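Local structure of CCMAN5 (Cellulosimicrobium cellulans, 2XSG) at residues Leu307-Tyr312 and Tyr648-Arg653; Ala500-Ala503 and Thr507-Gly510. The protein probably hydrolyses alpha-mannosidic bonds as a family GH92 glycoside hydrolase, and enables mannose-6-phosphate modification of yeast-produced recombinant human lysosomal enzymes. All coordinates share one frame; numbering follows the deposited sequence.

Interaction 1: residues Leu307-Tyr312 and Tyr648-Arg653; sequences LQRLFY and YRLDPR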
ATOM      1  N   LEU A 307       3.202  15.791  14.072  1.00  7.29           N
ATOM      2  CA  LEU A 307       4.168  14.884  13.495  1.00  6.57           C
ATOM      3  C   LEU A 307       4.027  13.484  14.129  1.00  6.61           C
ATOM      4  O   LEU A 307       4.136  12.460  13.430  1.00  6.23           O
ATOM      5  CB  LEU A 307       5.580  15.446  13.642  1.00  6.17           C
ATOM      6  CG  LEU A 307       6.729  14.726  12.957  1.00  6.45           C
ATOM      7  CD1 LEU A 307       6.505  14.615  11.432  1.00  4.64           C
ATOM      8  CD2 LEU A 307       8.028  15.466  13.321  1.00  4.40           C
ATOM      9  N   GLN A 308       3.754  13.433  15.430  1.00  6.14           N
ATOM     10  CA  GLN A 308       3.508  12.145  16.098  1.00  7.75           C
ATOM     11  C   GLN A 308       2.202  11.491  15.586  1.00  7.41           C
ATOM     12  O   GLN A 308       2.145  10.267  15.375  1.00  6.91           O
ATOM     13  CB  GLN A 308       3.544  12.316  17.638  1.00  7.97           C
ATOM     14  CG  GLN A 308       2.888  11.233  18.465  1.00 12.64           C
ATOM     15  CD  GLN A 308       3.584  10.980  19.820  1.00 17.89           C
ATOM     16  OE1 GLN A 308       4.326  11.831  20.333  1.00 21.22           O
ATOM     17  NE2 GLN A 308       3.352   9.807  20.388  1.00 17.12           N
ATOM     18  N   ARG A 309       1.167  12.309  15.378  1.00  7.00           N
ATOM     19  CA  ARG A 309      -0.088  11.808  14.811  1.00  7.83           C
ATOM     20  C   ARG A 309       0.121  11.300  13.377  1.00  7.44           C
ATOM     21  O   ARG A 309      -0.419  10.257  12.978  1.00  7.58           O
ATOM     22  CB  ARG A 309      -1.156  12.895  14.838  1.00  7.75           C
ATOM     23  CG  ARG A 309      -1.808  13.077  16.187  1.00 10.70           C
ATOM     24  CD  ARG A 309      -2.338  14.488  16.334  1.00 14.19           C
ATOM     25  NE  ARG A 309      -3.422  14.564  17.302  1.00 18.44           N
ATOM     26  CZ  ARG A 309      -3.267  14.663  18.619  1.00 22.18           C
ATOM     27  NH1 ARG A 309      -2.051  14.687  19.171  1.00 25.79           N
ATOM     28  NH2 ARG A 309      -4.338  14.726  19.397  1.00 22.93           N
ATOM     29  N   LEU A 310       0.913  12.050  12.611  1.00  7.39           N
ATOM     30  CA  LEU A 310       1.258  11.671  11.252  1.00  6.95           C
ATOM     31  C   LEU A 310       1.989  10.348  11.258  1.00  6.71           C
ATOM     32  O   LEU A 310       1.638   9.457  10.494  1.00  7.42           O
ATOM     33  CB  LEU A 310       2.143  12.715  10.588  1.00  6.96           C
ATOM     34  CG  LEU A 310       1.508  13.715   9.659  1.00  7.38           C
ATOM     35  CD1 LEU A 310       2.619  14.657   9.169  1.00  8.36           C
ATOM     36  CD2 LEU A 310       0.764  13.038   8.476  1.00  6.47           C
ATOM     37  N   PHE A 311       2.988  10.198  12.131  1.00  6.10           N
ATOM     38  CA  PHE A 311       3.654   8.906  12.256  1.00  5.21           C
ATOM     39  C   PHE A 311       2.673   7.744  12.482  1.00  5.13           C
ATOM     40  O   PHE A 311       2.704   6.748  11.736  1.00  4.80           O
ATOM     41  CB  PHE A 311       4.720   8.921  13.352  1.00  4.65           C
ATOM     42  CG  PHE A 311       5.421   7.626  13.507  1.00  3.99           C
ATOM     43  CD1 PHE A 311       6.475   7.288  12.661  1.00  4.38           C
ATOM     44  CD2 PHE A 311       5.008   6.706  14.465  1.00  2.00           C
ATOM     45  CE1 PHE A 311       7.101   6.068  12.782  1.00  2.98           C
ATOM     46  CE2 PHE A 311       5.629   5.476  14.582  1.00  3.04           C
ATOM     47  CZ  PHE A 311       6.685   5.159  13.743  1.00  4.18           C
ATOM     48  N   TYR A 312       1.828   7.854  13.510  1.00  4.62           N
ATOM     49  CA  TYR A 312       0.934   6.745  13.873  1.00  4.28           C
ATOM     50  C   TYR A 312      -0.154   6.467  12.822  1.00  4.25           C
ATOM     51  O   TYR A 312      -0.561   5.315  12.638  1.00  4.02           O
ATOM     52  CB  TYR A 312       0.383   6.860  15.310  1.00  4.30           C
ATOM     53  CG  TYR A 312       1.454   6.480  16.326  1.00  4.79           C
ATOM     54  CD1 TYR A 312       1.864   5.137  16.480  1.00  4.94           C
ATOM     55  CD2 TYR A 312       2.084   7.445  17.094  1.00  3.40           C
ATOM     56  CE1 TYR A 312       2.863   4.793  17.378  1.00  2.64           C
ATOM     57  CE2 TYR A 312       3.083   7.116  17.998  1.00  3.53           C
ATOM     58  CZ  TYR A 312       3.480   5.782  18.122  1.00  3.02           C
ATOM     59  OH  TYR A 312       4.464   5.458  19.012  1.00  2.10           O
ATOM     60  N   TYR A 648       3.539  15.493   2.579  1.00  5.42           N
ATOM     61  CA  TYR A 648       2.689  14.787   3.513  1.00  5.56           C
ATOM     62  C   TYR A 648       2.000  15.789   4.438  1.00  6.13           C
ATOM     63  O   TYR A 648       2.694  16.589   5.077  1.00  5.77           O
ATOM     64  CB  TYR A 648       3.545  13.864   4.379  1.00  5.31           C
ATOM     65  CG  TYR A 648       4.080  12.651   3.672  1.00  4.41           C
ATOM     66  CD1 TYR A 648       5.247  12.723   2.914  1.00  4.23           C
ATOM     67  CD2 TYR A 648       3.452  11.418   3.801  1.00  4.42           C
ATOM     68  CE1 TYR A 648       5.753  11.594   2.253  1.00  5.83           C
ATOM     69  CE2 TYR A 648       3.965  10.264   3.164  1.00  4.32           C
ATOM     70  CZ  TYR A 648       5.114  10.370   2.394  1.00  5.08           C
ATOM     71  OH  TYR A 648       5.615   9.259   1.770  1.00  4.80           O
ATOM     72  N   ARG A 649       0.661  15.742   4.508  1.00  6.63           N
ATOM     73  CA  ARG A 649      -0.129  16.617   5.411  1.00  7.76           C
ATOM     74  C   ARG A 649      -1.003  15.785   6.342  1.00  7.14           C
ATOM     75  O   ARG A 649      -1.505  14.738   5.932  1.00  6.28           O
ATOM     76  CB  ARG A 649      -1.067  17.571   4.634  1.00  7.72           C
ATOM     77  CG  ARG A 649      -0.448  18.312   3.455  1.00 11.95           C
ATOM     78  CD  ARG A 649      -1.068  19.689   3.208  1.00 15.93           C
ATOM     79  NE  ARG A 649       0.043  20.639   3.106  1.00 21.93           N
ATOM     80  CZ  ARG A 649       0.028  21.804   2.461  1.00 24.78           C
ATOM     81  NH1 ARG A 649      -1.058  22.205   1.817  1.00 25.03           N
ATOM     82  NH2 ARG A 649       1.128  22.567   2.449  1.00 26.20           N
ATOM     83  N   LEU A 650      -1.226  16.267   7.572  1.00  6.89           N
ATOM     84  CA  LEU A 650      -2.253  15.676   8.415  1.00  6.76           C
ATOM     85  C   LEU A 650      -3.573  16.356   8.045  1.00  7.34           C
ATOM     86  O   LEU A 650      -4.073  17.233   8.762  1.00  7.61           O
ATOM     87  CB  LEU A 650      -1.949  15.811   9.918  1.00  6.65           C
ATOM     88  CG  LEU A 650      -2.780  14.879  10.818  1.00  5.92           C
ATOM     89  CD1 LEU A 650      -2.297  13.426  10.744  1.00  5.75           C
ATOM     90  CD2 LEU A 650      -2.774  15.361  12.266  1.00  7.03           C
ATOM     91  N   ASP A 651      -4.112  15.932   6.905  1.00  6.73           N
ATOM     92  CA  ASP A 651      -5.288  16.509   6.298  1.00  6.42           C
ATOM     93  C   ASP A 651      -5.937  15.436   5.446  1.00  6.73           C
ATOM     94  O   ASP A 651      -5.251  14.509   4.982  1.00  6.44           O
ATOM     95  CB  ASP A 651      -4.873  17.659   5.365  1.00  6.94           C
ATOM     96  CG  ASP A 651      -6.036  18.533   4.974  1.00  6.89           C
ATOM     97  OD1 ASP A 651      -6.503  19.296   5.843  1.00  7.13           O
ATOM     98  OD2 ASP A 651      -6.508  18.437   3.824  1.00  6.26           O
ATOM     99  N   PRO A 652      -7.263  15.552   5.211  1.00  6.60           N
ATOM    100  CA  PRO A 652      -7.877  14.695   4.196  1.00  5.92           C
ATOM    101  C   PRO A 652      -7.143  14.773   2.840  1.00  5.76           C
ATOM    102  O   PRO A 652      -7.014  13.752   2.133  1.00  5.01           O
ATOM    103  CB  PRO A 652      -9.306  15.244   4.102  1.00  6.36           C
ATOM    104  CG  PRO A 652      -9.593  15.726   5.494  1.00  6.75           C
ATOM    105  CD  PRO A 652      -8.270  16.269   6.021  1.00  5.79           C
ATOM    106  N   ARG A 653      -6.645  15.957   2.485  1.00  4.88           N
ATOM    107  CA  ARG A 653      -5.751  16.072   1.352  1.00  4.60           C
ATOM    108  C   ARG A 653      -4.361  15.672   1.866  1.00  4.73           C
ATOM    109  O   ARG A 653      -3.533  16.532   2.182  1.00  4.53           O
ATOM    110  CB  ARG A 653      -5.750  17.506   0.790  1.00  5.74           C
ATOM    111  CG  ARG A 653      -7.107  18.021   0.302  1.00  6.05           C
ATOM    112  CD  ARG A 653      -6.942  19.402  -0.388  1.00  8.10           C
ATOM    113  NE  ARG A 653      -8.149  19.772  -1.128  1.00 10.93           N
ATOM    114  CZ  ARG A 653      -8.180  20.631  -2.150  1.00 11.84           C
ATOM    115  NH1 ARG A 653      -7.068  21.215  -2.572  1.00  9.59           N
ATOM    116  NH2 ARG A 653      -9.331  20.908  -2.754  1.00 12.35           N
TER
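L310 of helix 306-318 and L650 of the irregular segment 648-653 bring the two backbones closest, their CA atoms 6.0 Å apart, and no hydrogen bond crosses between the segments. The contact is therefore one of packing, burying 215 Å² in total, most of it on these two leucines. They lie alongside each other and run in opposite directions, so each reaches past the other toward the opposing backbone: L310 CD2 rests 3.8 Å from L650 CD1 and equally 3.8 Å from the carbonyl oxygen of R649, while L650 CD1 comes within 4.0 Å of L310 N. L650 divides its two methyls between neighbouring helix residues. Its CG stands anti to the backbone N (chi1 -164°), directing the branch to the helix, where CD1 faces L310 and L650 CD2 lies 3.9 Å from R309 CB. Of R309 it is the aliphatic base that takes part; the chain is extended from CG to NE and carries the guanidinium away from the loop, on the more exposed side of the contact.

L650 is the centre of an inverse gamma turn, closed by a weak bond from D651 N to R649 O, and this tight bend presents its side chain to the helix. An Asx turn follows at once: D651 OD2 accepts from R653 N at 2.8 Å, on the anti side of the carboxylate and 31° out of its plane. Both segments belong to the GH92 catalytic region, and the contact joins a helix near its start to the loop between strand 638-646 and helix 665-675. F670 of the latter helix also packs on L310, whereas V17 touches L650 and a salt bridge links R653 NE to E20, tying the loop to the N-terminal part of the chain.

Interaction 2: residues Ala500-Ala503 and Thr507-Gly510; sequences AWTA and TQVG
W501 and V509 form a hydrogen-bonded antiparallel pair in a small beta hairpin, the chain returning through the three residues between A503 and T507. A classic beta bulge distorts it, A500 and W501 both facing V509. Backbone bonds supply the main evidence for the pairing: W501 N gives a nearly straight bond to V509 O (3.0 Å, 171°), V509 N returns one of 2.8 Å to W501 O, approaching almost in line with that carbonyl, and A503 N bonds to T507 O at 2.8 Å nearer the turn. Between these rungs T502 CA makes a CA-H...O contact with T507 O, 3.5 Å away.

Apolar packing occupies the face bearing W501 and V509, whose side chains lie side by side and point the same way. V509 CG2 meets the benzo part of the indole obliquely, 3.5 Å from W501 CE3. H569 stacks with that indole, while A562 of helix 560-570 touches V509, placing the hairpin against this helix.

Polar contact belongs to the other face, where T502 and Q508 form a non-hydrogen-bonded pair. The Q508 chain bends at chi2, folding its amide back toward T502; NE2 also bonds to G506 O. The Q508 NE2 to T502 OG1 bond is 3.0 Å long, bent to 141° at the hydrogen, with the hydroxyl oxygen 27° out of the amide plane.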
ATOM      1  N   ALA A 500      26.041  12.608 -20.963  1.00 10.38           N
ATOM      2  CA  ALA A 500      24.618  12.901 -21.219  1.00 10.82           C
ATOM      3  C   ALA A 500      24.232  14.250 -20.623  1.00 10.96           C
ATOM      4  O   ALA A 500      23.393  14.943 -21.171  1.00 10.46           O
ATOM      5  CB  ALA A 500      23.717  11.809 -20.672  1.00 10.56           C
ATOM      6  N   TRP A 501      24.844  14.588 -19.490  1.00 11.05           N
ATOM      7  CA  TRP A 501      24.681  15.879 -18.865  1.00 11.71           C
ATOM      8  C   TRP A 501      26.067  16.427 -18.517  1.00 11.74           C
ATOM      9  O   TRP A 501      26.940  15.675 -18.082  1.00 11.44           O
ATOM     10  CB  TRP A 501      23.792  15.795 -17.614  1.00 11.93           C
ATOM     11  CG  TRP A 501      23.670  17.110 -16.955  1.00 11.90           C
ATOM     12  CD1 TRP A 501      23.039  18.220 -17.452  1.00 12.44           C
ATOM     13  CD2 TRP A 501      24.244  17.502 -15.695  1.00 12.00           C
ATOM     14  NE1 TRP A 501      23.180  19.277 -16.575  1.00 10.52           N
ATOM     15  CE2 TRP A 501      23.902  18.858 -15.485  1.00 11.80           C
ATOM     16  CE3 TRP A 501      25.000  16.837 -14.721  1.00 12.30           C
ATOM     17  CZ2 TRP A 501      24.303  19.563 -14.339  1.00 12.88           C
ATOM     18  CZ3 TRP A 501      25.390  17.537 -13.577  1.00 10.37           C
ATOM     19  CH2 TRP A 501      25.050  18.884 -13.404  1.00 11.57           C
ATOM     20  N   THR A 502      26.264  17.728 -18.729  1.00 12.43           N
ATOM     21  CA  THR A 502      27.541  18.385 -18.423  1.00 12.62           C
ATOM     22  C   THR A 502      27.373  19.335 -17.246  1.00 12.96           C
ATOM     23  O   THR A 502      26.554  20.258 -17.300  1.00 12.40           O
ATOM     24  CB  THR A 502      28.078  19.147 -19.635  1.00 12.81           C
ATOM     25  OG1 THR A 502      28.376  18.222 -20.690  1.00 13.27           O
ATOM     26  CG2 THR A 502      29.351  19.933 -19.266  1.00 13.06           C
ATOM     27  N   ALA A 503      28.142  19.098 -16.184  1.00 13.22           N
ATOM     28  CA  ALA A 503      28.078  19.928 -14.986  1.00 13.78           C
ATOM     29  C   ALA A 503      28.581  21.362 -15.234  1.00 14.21           C
ATOM     30  O   ALA A 503      29.215  21.636 -16.260  1.00 14.09           O
ATOM     31  CB  ALA A 503      28.841  19.267 -13.833  1.00 13.89           C
ATOM     32  N   THR A 507      32.392  18.961 -15.924  1.00 10.69           N
ATOM     33  CA  THR A 507      32.442  17.533 -15.608  1.00 10.12           C
ATOM     34  C   THR A 507      31.383  16.759 -16.404  1.00  9.74           C
ATOM     35  O   THR A 507      30.215  17.162 -16.449  1.00  9.74           O
ATOM     36  CB  THR A 507      32.268  17.253 -14.094  1.00 10.38           C
ATOM     37  OG1 THR A 507      33.236  17.996 -13.342  1.00 11.89           O
ATOM     38  CG2 THR A 507      32.444  15.759 -13.779  1.00 10.39           C
ATOM     39  N   GLN A 508      31.805  15.654 -17.025  1.00  8.55           N
ATOM     40  CA  GLN A 508      30.923  14.838 -17.862  1.00  8.56           C
ATOM     41  C   GLN A 508      30.186  13.766 -17.054  1.00  7.76           C
ATOM     42  O   GLN A 508      30.800  12.859 -16.485  1.00  7.93           O
ATOM     43  CB  GLN A 508      31.712  14.210 -19.003  1.00  8.47           C
ATOM     44  CG  GLN A 508      32.389  15.234 -19.906  1.00 10.41           C
ATOM     45  CD  GLN A 508      31.369  16.070 -20.623  1.00 13.34           C
ATOM     46  OE1 GLN A 508      30.712  15.604 -21.551  1.00 14.84           O
ATOM     47  NE2 GLN A 508      31.200  17.312 -20.177  1.00 15.14           N
ATOM     48  N   VAL A 509      28.862  13.859 -17.038  1.00  7.22           N
ATOM     49  CA  VAL A 509      28.046  12.974 -16.212  1.00  6.31           C
ATOM     50  C   VAL A 509      27.220  12.055 -17.084  1.00  5.95           C
ATOM     51  O   VAL A 509      26.438  12.522 -17.917  1.00  5.82           O
ATOM     52  CB  VAL A 509      27.097  13.782 -15.291  1.00  6.56           C
ATOM     53  CG1 VAL A 509      26.293  12.844 -14.402  1.00  5.83           C
ATOM     54  CG2 VAL A 509      27.901  14.823 -14.467  1.00  6.31           C
ATOM     55  N   GLY A 510      27.394  10.746 -16.890  1.00  5.73           N
ATOM     56  CA  GLY A 510      26.639   9.748 -17.632  1.00  5.03           C
ATOM     57  C   GLY A 510      25.253   9.515 -17.053  1.00  4.60           C
ATOM     58  O   GLY A 510      25.071   9.511 -15.834  1.00  4.64           O
TER

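Interaction 2 falls within the long excursion of chain that interaction 1 closes, yet the two share no element: their centres are about 39 Å apart and their nearest atoms about 26 Å. Interaction 1 joins segments 336 residues apart, its centre about 16 Å from that of the chain; interaction 2 is local and lies about 36 Å out. Each grades from core to surface: L310 is buried and R309 exposed in the first, V509 and A503 buried and T502 and Q508 exposed in the second. Helix 306-318 meets its loop chiefly through aliphatic groups, with no hydrogen bond across, whereas the hairpin pairs backbone with backbone and separates an apolar face, turned to helix 560-570, from a polar one.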